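Local atomic coordinates of methylated-DNA--protein-cysteine methyltransferase (Thermococcus kodakarensis, PDB entry 1MGT), a protein that repairs O6-methylguanine and O4-methylthymine in DNA by transferring the methyl group irreversibly to one of its own cysteines, inactivating itself in this suicide reaction. Residues A[30-33]-A[34-37]. Numbering follows the deposited sequence.
Sequences AFDR and GTLM
D32 and G34 open a textbook example of how an aspartate starts a helix: the carboxylate of D32, at the N-cap, folds back over the first turn, its OD2 3.2 Å from the amide N of G34. One residue on, T35 takes hold of both carboxylate oxygens. Its backbone N gives the capping bond to D32 OD2, 2.8 Å long and fairly straight, arriving from above the carboxylate plane, while its hydroxyl OG1 donates to D32 OD1, also at 2.8 Å, on the syn side and nearer that plane. The two side chains cross at about a right angle. What brings the carboxylate here is the first torsion of D32 (chi1 69°), which sets CG between its own backbone N and carbonyl carbon. An alanine here would remove both acceptors, and would probably leave the T35 amide and hydroxyl without their mates in the first turn. The methyl CG2 of T35 turns instead to A30, 3.8 Å from its CB. L36 then makes the first main-chain helical bond, from its N to D32 O (3.1 Å), and its CB lies 4.1 Å from A30 CB, an apolar touch beside the polar cap. M37 N repeats the helical bond, 2.9 Å from R33 O; the M37 side chain, bent at chi2 and chi3, runs alongside the extended arginine, with SD over one face of the guanidinium and CG 3.6 Å from R33 NH1. This short connection thus joins the end of strand 24-30 to helix 33-49 in the N-terminal domain. Strand 12-20 lies beside it: W15 pairs with A30 through the backbone and is touched by the side chains of R33 and L36.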
loop_
_atom_site.group_PDB
_atom_site.type_symbol
_atom_site.label_atom_id
_atom_site.label_comp_id
_atom_site.label_asym_id
_atom_site.label_seq_id
_atom_site.Cartn_x
_atom_site.Cartn_y
_atom_site.Cartn_z
ATOM N N ALA A 30 -4.568 1.624 -9.367
ATOM C CA ALA A 30 -4.638 2.827 -10.213
ATOM C C ALA A 30 -6.081 2.894 -10.749
ATOM O O ALA A 30 -6.857 1.954 -10.550
ATOM C CB ALA A 30 -3.669 2.701 -11.378
ATOM N N PHE A 31 -6.387 3.979 -11.439
ATOM C CA PHE A 31 -7.753 4.093 -11.994
ATOM C C PHE A 31 -7.845 3.609 -13.426
ATOM O O PHE A 31 -8.935 3.695 -14.021
ATOM C CB PHE A 31 -8.182 5.556 -11.918
ATOM C CG PHE A 31 -8.230 6.096 -10.515
ATOM C CD1 PHE A 31 -7.558 7.266 -10.204
ATOM C CD2 PHE A 31 -8.976 5.438 -9.556
ATOM C CE1 PHE A 31 -7.631 7.763 -8.898
ATOM C CE2 PHE A 31 -9.049 5.935 -8.259
ATOM C CZ PHE A 31 -8.375 7.101 -7.954
ATOM N N ASP A 32 -6.746 3.115 -13.996
ATOM C CA ASP A 32 -6.793 2.611 -15.384
ATOM C C ASP A 32 -5.738 1.505 -15.485
ATOM O O ASP A 32 -4.777 1.518 -14.709
ATOM C CB ASP A 32 -6.606 3.716 -16.388
ATOM C CG ASP A 32 -5.218 4.320 -16.404
ATOM O OD1 ASP A 32 -5.018 5.339 -15.723
ATOM O OD2 ASP A 32 -4.336 3.767 -17.100
ATOM N N ARG A 33 -5.914 0.554 -16.388
ATOM C CA ARG A 33 -4.961 -0.566 -16.469
ATOM C C ARG A 33 -3.568 -0.189 -16.892
ATOM O O ARG A 33 -2.585 -0.785 -16.416
ATOM C CB ARG A 33 -5.570 -1.673 -17.361
ATOM C CG ARG A 33 -4.765 -2.955 -17.372
ATOM C CD ARG A 33 -5.331 -4.029 -18.298
ATOM N NE ARG A 33 -4.773 -5.341 -17.950
ATOM C CZ ARG A 33 -3.564 -5.779 -18.263
ATOM N NH1 ARG A 33 -2.695 -5.053 -18.960
ATOM N NH2 ARG A 33 -3.192 -7.000 -17.863
ATOM N N GLY A 34 -3.403 0.792 -17.779
ATOM C CA GLY A 34 -2.073 1.207 -18.247
ATOM C C GLY A 34 -1.245 1.768 -17.093
ATOM O O GLY A 34 -0.072 1.484 -16.935
ATOM N N THR A 35 -1.892 2.618 -16.270
ATOM C CA THR A 35 -1.182 3.205 -15.133
ATOM C C THR A 35 -0.844 2.101 -14.139
ATOM O O THR A 35 0.254 2.103 -13.576
ATOM C CB THR A 35 -2.035 4.314 -14.482
ATOM O OG1 THR A 35 -2.210 5.333 -15.511
ATOM C CG2 THR A 35 -1.289 4.936 -13.311
ATOM N N LEU A 36 -1.752 1.170 -13.949
ATOM C CA LEU A 36 -1.516 0.063 -13.043
ATOM C C LEU A 36 -0.273 -0.705 -13.497
ATOM O O LEU A 36 0.588 -0.984 -12.686
ATOM C CB LEU A 36 -2.679 -0.942 -13.012
ATOM C CG LEU A 36 -2.367 -2.181 -12.138
ATOM C CD1 LEU A 36 -2.446 -1.768 -10.658
ATOM C CD2 LEU A 36 -3.290 -3.340 -12.385
ATOM N N MET A 37 -0.196 -1.000 -14.809
ATOM C CA MET A 37 0.984 -1.757 -15.276
ATOM C C MET A 37 2.284 -1.026 -15.103
ATOM O O MET A 37 3.340 -1.630 -14.787
ATOM C CB MET A 37 0.720 -2.255 -16.697
ATOM C CG MET A 37 -0.377 -3.331 -16.731
ATOM S SD MET A 37 -0.132 -4.728 -15.639
ATOM C CE MET A 37 1.522 -5.238 -16.105
#